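Local atomic coordinates of probable polysaccharide deacetylase pdaA (PDB entry 1NY1), a protein that removes the acetyl group from N-acetylmuramic acid residues of peptidoglycan, a step in forming the muramic delta-lactam of the spore cortex, and is required for germination. Residues I6-K11 / G144-Y149; K43-T48 / P192-L197. One frame throughout, in Å; residues are numbered along the deposited sequence.

Contact 1. Residues I6-K11 / G144-Y149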
loop_
_atom_site.group_PDB
_atom_site.type_symbol
_atom_site.label_atom_id
_atom_site.label_comp_id
_atom_site.label_asym_id
_atom_site.label_seq_id
_atom_site.Cartn_x
_atom_site.Cartn_y
_atom_site.Cartn_z
ATOM N N ILE A 6 4.765 14.786 -9.499
ATOM C CA ILE A 6 3.786 15.052 -8.451
ATOM C C ILE A 6 4.057 14.089 -7.298
ATOM O O ILE A 6 4.157 12.884 -7.512
ATOM C CB ILE A 6 2.340 14.811 -8.962
ATOM C CG1 ILE A 6 2.071 15.659 -10.207
ATOM C CG2 ILE A 6 1.335 15.161 -7.874
ATOM C CD1 ILE A 6 0.721 15.394 -10.844
ATOM N N ASN A 7 4.202 14.615 -6.086
ATOM C CA ASN A 7 4.439 13.757 -4.930
ATOM C C ASN A 7 3.118 13.601 -4.184
ATOM O O ASN A 7 2.492 14.592 -3.806
ATOM C CB ASN A 7 5.493 14.359 -3.988
ATOM C CG ASN A 7 6.889 14.376 -4.596
ATOM O OD1 ASN A 7 7.885 14.475 -3.880
ATOM N ND2 ASN A 7 6.967 14.294 -5.918
ATOM N N TRP A 8 2.684 12.362 -3.982
ATOM C CA TRP A 8 1.432 12.145 -3.278
ATOM C C TRP A 8 1.538 12.660 -1.849
ATOM O O TRP A 8 2.367 12.192 -1.071
ATOM C CB TRP A 8 1.052 10.666 -3.257
ATOM C CG TRP A 8 -0.306 10.484 -2.685
ATOM C CD1 TRP A 8 -0.629 9.981 -1.457
ATOM C CD2 TRP A 8 -1.530 10.919 -3.275
ATOM N NE1 TRP A 8 -1.983 10.084 -1.243
ATOM C CE2 TRP A 8 -2.560 10.657 -2.347
ATOM C CE3 TRP A 8 -1.858 11.514 -4.502
ATOM C CZ2 TRP A 8 -3.897 10.968 -2.608
ATOM C CZ3 TRP A 8 -3.188 11.823 -4.761
ATOM C CH2 TRP A 8 -4.190 11.549 -3.817
ATOM N N GLY A 9 0.688 13.626 -1.522
ATOM C CA GLY A 9 0.672 14.220 -0.197
ATOM C C GLY A 9 -0.723 14.744 0.081
ATOM O O GLY A 9 -1.505 14.950 -0.847
ATOM N N PHE A 10 -1.045 14.962 1.348
ATOM C CA PHE A 10 -2.372 15.443 1.707
ATOM C C PHE A 10 -2.392 15.822 3.180
ATOM O O PHE A 10 -1.611 15.294 3.980
ATOM C CB PHE A 10 -3.399 14.332 1.472
ATOM C CG PHE A 10 -3.118 13.092 2.271
ATOM C CD1 PHE A 10 -3.596 12.962 3.574
ATOM C CD2 PHE A 10 -2.284 12.104 1.763
ATOM C CE1 PHE A 10 -3.236 11.870 4.362
ATOM C CE2 PHE A 10 -1.915 11.009 2.541
ATOM C CZ PHE A 10 -2.393 10.893 3.843
ATOM N N LYS A 11 -3.287 16.736 3.538
ATOM C CA LYS A 11 -3.428 17.145 4.929
ATOM C C LYS A 11 -3.940 15.906 5.646
ATOM O O LYS A 11 -4.874 15.258 5.178
ATOM C CB LYS A 11 -4.458 18.267 5.059
ATOM C CG LYS A 11 -4.114 19.517 4.280
ATOM C CD LYS A 11 -3.530 20.593 5.182
ATOM C CE LYS A 11 -4.591 21.177 6.113
ATOM N NZ LYS A 11 -5.678 21.892 5.376
ATOM N N GLY A 144 6.031 7.672 -3.919
ATOM C CA GLY A 144 4.813 8.428 -4.141
ATOM C C GLY A 144 4.929 9.461 -5.245
ATOM O O GLY A 144 4.102 10.367 -5.339
ATOM N N VAL A 145 5.949 9.331 -6.085
ATOM C CA VAL A 145 6.137 10.280 -7.174
ATOM C C VAL A 145 5.501 9.781 -8.463
ATOM O O VAL A 145 5.758 8.663 -8.904
ATOM C CB VAL A 145 7.633 10.556 -7.435
ATOM C CG1 VAL A 145 7.788 11.495 -8.620
ATOM C CG2 VAL A 145 8.267 11.160 -6.199
ATOM N N PHE A 146 4.665 10.620 -9.063
ATOM C CA PHE A 146 3.992 10.258 -10.303
ATOM C C PHE A 146 3.722 11.485 -11.186
ATOM O O PHE A 146 4.283 12.563 -10.970
ATOM C CB PHE A 146 2.678 9.527 -9.991
ATOM C CG PHE A 146 1.656 10.380 -9.284
ATOM C CD1 PHE A 146 1.821 10.732 -7.946
ATOM C CD2 PHE A 146 0.548 10.862 -9.972
ATOM C CE1 PHE A 146 0.897 11.553 -7.306
ATOM C CE2 PHE A 146 -0.380 11.684 -9.341
ATOM C CZ PHE A 146 -0.204 12.032 -8.006
ATOM N N SER A 147 2.863 11.310 -12.183
ATOM C CA SER A 147 2.501 12.383 -13.103
ATOM C C SER A 147 1.364 11.860 -13.961
ATOM O O SER A 147 1.042 10.676 -13.908
ATOM C CB SER A 147 3.687 12.745 -14.002
ATOM O OG SER A 147 4.012 11.666 -14.872
ATOM N N GLU A 148 0.747 12.729 -14.747
ATOM C CA GLU A 148 -0.337 12.273 -15.596
ATOM C C GLU A 148 0.220 11.240 -16.575
ATOM O O GLU A 148 -0.433 10.241 -16.874
ATOM C CB GLU A 148 -0.959 13.456 -16.334
ATOM C CG GLU A 148 -2.059 13.069 -17.299
ATOM C CD GLU A 148 -3.047 14.190 -17.519
ATOM O OE1 GLU A 148 -2.709 15.347 -17.192
ATOM O OE2 GLU A 148 -4.157 13.914 -18.022
ATOM N N TYR A 149 1.439 11.475 -17.055
ATOM C CA TYR A 149 2.097 10.556 -17.980
ATOM C C TYR A 149 2.255 9.167 -17.360
ATOM O O TYR A 149 2.005 8.156 -18.016
ATOM C CB TYR A 149 3.476 11.097 -18.370
ATOM C CG TYR A 149 4.441 10.041 -18.875
ATOM C CD1 TYR A 149 4.272 9.444 -20.124
ATOM C CD2 TYR A 149 5.513 9.624 -18.089
ATOM C CE1 TYR A 149 5.152 8.455 -20.574
ATOM C CE2 TYR A 149 6.393 8.640 -18.527
ATOM C CZ TYR A 149 6.208 8.060 -19.767
ATOM O OH TYR A 149 7.081 7.088 -20.195
#

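Contact 2. Residues K43-T48 / P192-L197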
loop_
_atom_site.group_PDB
_atom_site.type_symbol
_atom_site.label_atom_id
_atom_site.label_comp_id
_atom_site.label_asym_id
_atom_site.label_seq_id
_atom_site.Cartn_x
_atom_site.Cartn_y
_atom_site.Cartn_z
ATOM N N LYS A 43 -17.551 2.143 8.303
ATOM C CA LYS A 43 -16.337 2.094 9.122
ATOM C C LYS A 43 -15.454 0.925 8.708
ATOM O O LYS A 43 -15.413 -0.117 9.366
ATOM C CB LYS A 43 -16.695 1.980 10.612
ATOM C CG LYS A 43 -17.399 3.214 11.163
ATOM C CD LYS A 43 -17.809 3.063 12.630
ATOM C CE LYS A 43 -16.678 3.408 13.592
ATOM N NZ LYS A 43 -17.168 3.457 15.004
ATOM N N THR A 44 -14.743 1.130 7.606
ATOM C CA THR A 44 -13.860 0.129 7.041
ATOM C C THR A 44 -12.477 0.719 6.813
ATOM O O THR A 44 -12.344 1.893 6.477
ATOM C CB THR A 44 -14.407 -0.372 5.692
ATOM O OG1 THR A 44 -15.680 -0.994 5.903
ATOM C CG2 THR A 44 -13.450 -1.368 5.051
ATOM N N ILE A 45 -11.460 -0.110 7.014
ATOM C CA ILE A 45 -10.070 0.276 6.814
ATOM C C ILE A 45 -9.421 -0.785 5.928
ATOM O O ILE A 45 -9.720 -1.974 6.054
ATOM C CB ILE A 45 -9.317 0.357 8.161
ATOM C CG1 ILE A 45 -9.801 1.580 8.951
ATOM C CG2 ILE A 45 -7.809 0.430 7.927
ATOM C CD1 ILE A 45 -9.357 1.586 10.419
ATOM N N TYR A 46 -8.555 -0.343 5.021
ATOM C CA TYR A 46 -7.849 -1.239 4.103
ATOM C C TYR A 46 -6.364 -1.115 4.428
ATOM O O TYR A 46 -5.790 -0.035 4.298
ATOM C CB TYR A 46 -8.079 -0.810 2.647
ATOM C CG TYR A 46 -9.529 -0.539 2.315
ATOM C CD1 TYR A 46 -10.353 -1.547 1.812
ATOM C CD2 TYR A 46 -10.094 0.713 2.567
ATOM C CE1 TYR A 46 -11.707 -1.314 1.574
ATOM C CE2 TYR A 46 -11.442 0.957 2.336
ATOM C CZ TYR A 46 -12.244 -0.055 1.845
ATOM O OH TYR A 46 -13.584 0.179 1.648
ATOM N N LEU A 47 -5.743 -2.206 4.852
ATOM C CA LEU A 47 -4.324 -2.161 5.189
ATOM C C LEU A 47 -3.433 -2.451 3.986
ATOM O O LEU A 47 -3.666 -3.412 3.254
ATOM C CB LEU A 47 -4.010 -3.171 6.300
ATOM C CG LEU A 47 -4.712 -2.950 7.647
ATOM C CD1 LEU A 47 -4.296 -4.036 8.631
ATOM C CD2 LEU A 47 -4.346 -1.574 8.192
ATOM N N THR A 48 -2.429 -1.604 3.772
ATOM C CA THR A 48 -1.470 -1.818 2.692
ATOM C C THR A 48 -0.084 -1.587 3.286
ATOM O O THR A 48 0.079 -0.841 4.263
ATOM C CB THR A 48 -1.664 -0.858 1.477
ATOM O OG1 THR A 48 -1.151 0.442 1.793
ATOM C CG2 THR A 48 -3.134 -0.750 1.095
ATOM N N PRO A 192 -13.276 6.430 8.227
ATOM C CA PRO A 192 -14.037 5.574 7.318
ATOM C C PRO A 192 -13.391 5.563 5.933
ATOM O O PRO A 192 -13.073 6.615 5.374
ATOM C CB PRO A 192 -15.412 6.230 7.321
ATOM C CG PRO A 192 -15.529 6.709 8.733
ATOM C CD PRO A 192 -14.172 7.330 8.975
ATOM N N GLY A 193 -13.189 4.367 5.394
ATOM C CA GLY A 193 -12.595 4.238 4.078
ATOM C C GLY A 193 -11.095 4.462 4.012
ATOM O O GLY A 193 -10.526 4.503 2.923
ATOM N N ALA A 194 -10.444 4.595 5.163
ATOM C CA ALA A 194 -9.003 4.827 5.184
ATOM C C ALA A 194 -8.191 3.710 4.559
ATOM O O ALA A 194 -8.477 2.529 4.752
ATOM C CB ALA A 194 -8.525 5.038 6.618
ATOM N N ILE A 195 -7.182 4.103 3.794
ATOM C CA ILE A 195 -6.259 3.153 3.204
ATOM C C ILE A 195 -4.959 3.497 3.920
ATOM O O ILE A 195 -4.408 4.591 3.745
ATOM C CB ILE A 195 -6.098 3.347 1.679
ATOM C CG1 ILE A 195 -7.433 3.054 0.975
ATOM C CG2 ILE A 195 -4.997 2.421 1.153
ATOM C CD1 ILE A 195 -7.387 3.144 -0.551
ATOM N N TYR A 196 -4.506 2.579 4.766
ATOM C CA TYR A 196 -3.277 2.759 5.526
ATOM C C TYR A 196 -2.074 2.311 4.729
ATOM O O TYR A 196 -2.122 1.299 4.028
ATOM C CB TYR A 196 -3.276 1.926 6.809
ATOM C CG TYR A 196 -4.078 2.473 7.957
ATOM C CD1 TYR A 196 -3.671 2.251 9.274
ATOM C CD2 TYR A 196 -5.252 3.183 7.738
ATOM C CE1 TYR A 196 -4.418 2.724 10.348
ATOM C CE2 TYR A 196 -6.005 3.661 8.801
ATOM C CZ TYR A 196 -5.586 3.432 10.099
ATOM O OH TYR A 196 -6.339 3.911 11.148
ATOM N N LEU A 197 -0.995 3.075 4.850
ATOM C CA LEU A 197 0.265 2.745 4.209
ATOM C C LEU A 197 1.202 2.502 5.382
ATOM O O LEU A 197 1.525 3.427 6.132
ATOM C CB LEU A 197 0.786 3.911 3.363
ATOM C CG LEU A 197 2.025 3.691 2.484
ATOM C CD1 LEU A 197 2.505 5.034 1.960
ATOM C CD2 LEU A 197 3.134 3.031 3.259
#

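Contact 1. Residues I6-K11 / G144-Y149
Ile-6 lies over one face of the Phe-146 ring, its CB 4.0 Å from the ring centroid and displaced toward the rim, a CH-pi contact between directly paired residues of two short antiparallel strands. The methyl CG2 of Ile-6, anti to its backbone N, reaches CZ of Phe-146 at 3.5 Å. The ring comes to lie there because CG of Phe-146 sits between its own backbone N and carbonyl carbon (chi1 65°), which lays the ring back across the neighbouring strand. Its far end then meets the rim of the Trp-8 indole, with Phe-146 CZ 3.9 Å from Trp-8 CE3 and near the indole plane. Trp-8 is buried further by a stack with Phe-163, and its NE1 bonds to the carbonyl of Trp-164. An alanine in place of Phe-146 would probably open a gap beside the Trp-8 rim and leave CB and CG2 of Ile-6 without the ring they rest on. On the other face of the strands Asn-7 and Val-145 run alongside each other, ND2 of Asn-7 being 3.4 Å from CG2 of Val-145. Backbone bonds join Ile-6 and Phe-146 in both directions, that from Ile-6 N to Phe-146 O bent to 138° at the hydrogen, and Trp-8 N donates to Gly-144 O at 2.8 Å. Ser-147, the N-cap of helix 148-156, follows at once; its OG caps Val-150 N and bonds Asn-3. The whole is a two-stranded antiparallel sheet with Ile-6 and Phe-146 on one face, next to an aromatic cluster of Trp-8, Phe-163 and Trp-164, joining the N-terminal segment to the start of helix 148-156.

Contact 2. Residues K43-T48 / P192-L197
Tyr-196 turns one ring face to Ile-45 and lies alongside Leu-47, on one face of two neighbouring parallel strands. Followed outward, its CB touches Leu-47 CD2 at 3.9 Å, and CG and CD1 stay close to that same methyl. With CG anti to the carbonyl carbon (chi1 -78°), the ring leans back along the strand so that its CD2-CE2 edge runs by Ile-45. There Ile-45 CG2 sits over the ring face, 4.1 Å from the centroid, in a CH-pi contact. At the tip, OH lies 3.9 Å from Ile-45 CD1 and is hydrogen-bonded to the carbonyl of Met-186, while Leu-216 of helix 205-219 packs against the same side chain.

The other face carries Tyr-46, Thr-48 and Ile-195. Tyr-46 CD2 meets Ile-195 CG1 at 3.9 Å, and Thr-48 CG2 touches Ile-195 CG2 at 3.7 Å. Tyr-196 O is gripped twice by Thr-48: by the backbone N and, at 2.6 Å, by OG1, which chi1 of 77° places between N and the carbonyl carbon; Arg-140 NH1 is a further partner of this hydroxyl. Between the strands, Tyr-46 N donates to Ala-194 O and Tyr-46 O accepts from Tyr-196 N, both nearly along the C=O axis. Gly-193, at positive phi, begins the run with a bent bond to Thr-44 O. Strands 44-51 and 194-198 are thus parallel neighbours, with a 23° twist between the short segments, in the core sheet of the polysaccharide deacetylase (NodB-homology) fold, a distorted beta/alpha barrel.

How the contacts relate
Contacts 1 and 2 do not touch: their centres are 19 Å apart and their nearest atoms about 7 Å. Their segments alternate along the chain, in the order 6-11, 43-48, 144-149, 192-197. Contact 2 is in the buried sheet, contact 1 nearer the periphery, yet both approach the catalytic region. The side chain of Leu-197 is about 4 Å from those of His-199 and Asp-50, the probable proton donor and acceptor. Gly-144 is about 7 Å from the side chains of Asp-50 and of His-101, a ligand of the divalent metal. Trp-164 borders both contacts, through Trp-8 of contact 1 and Leu-197 of contact 2.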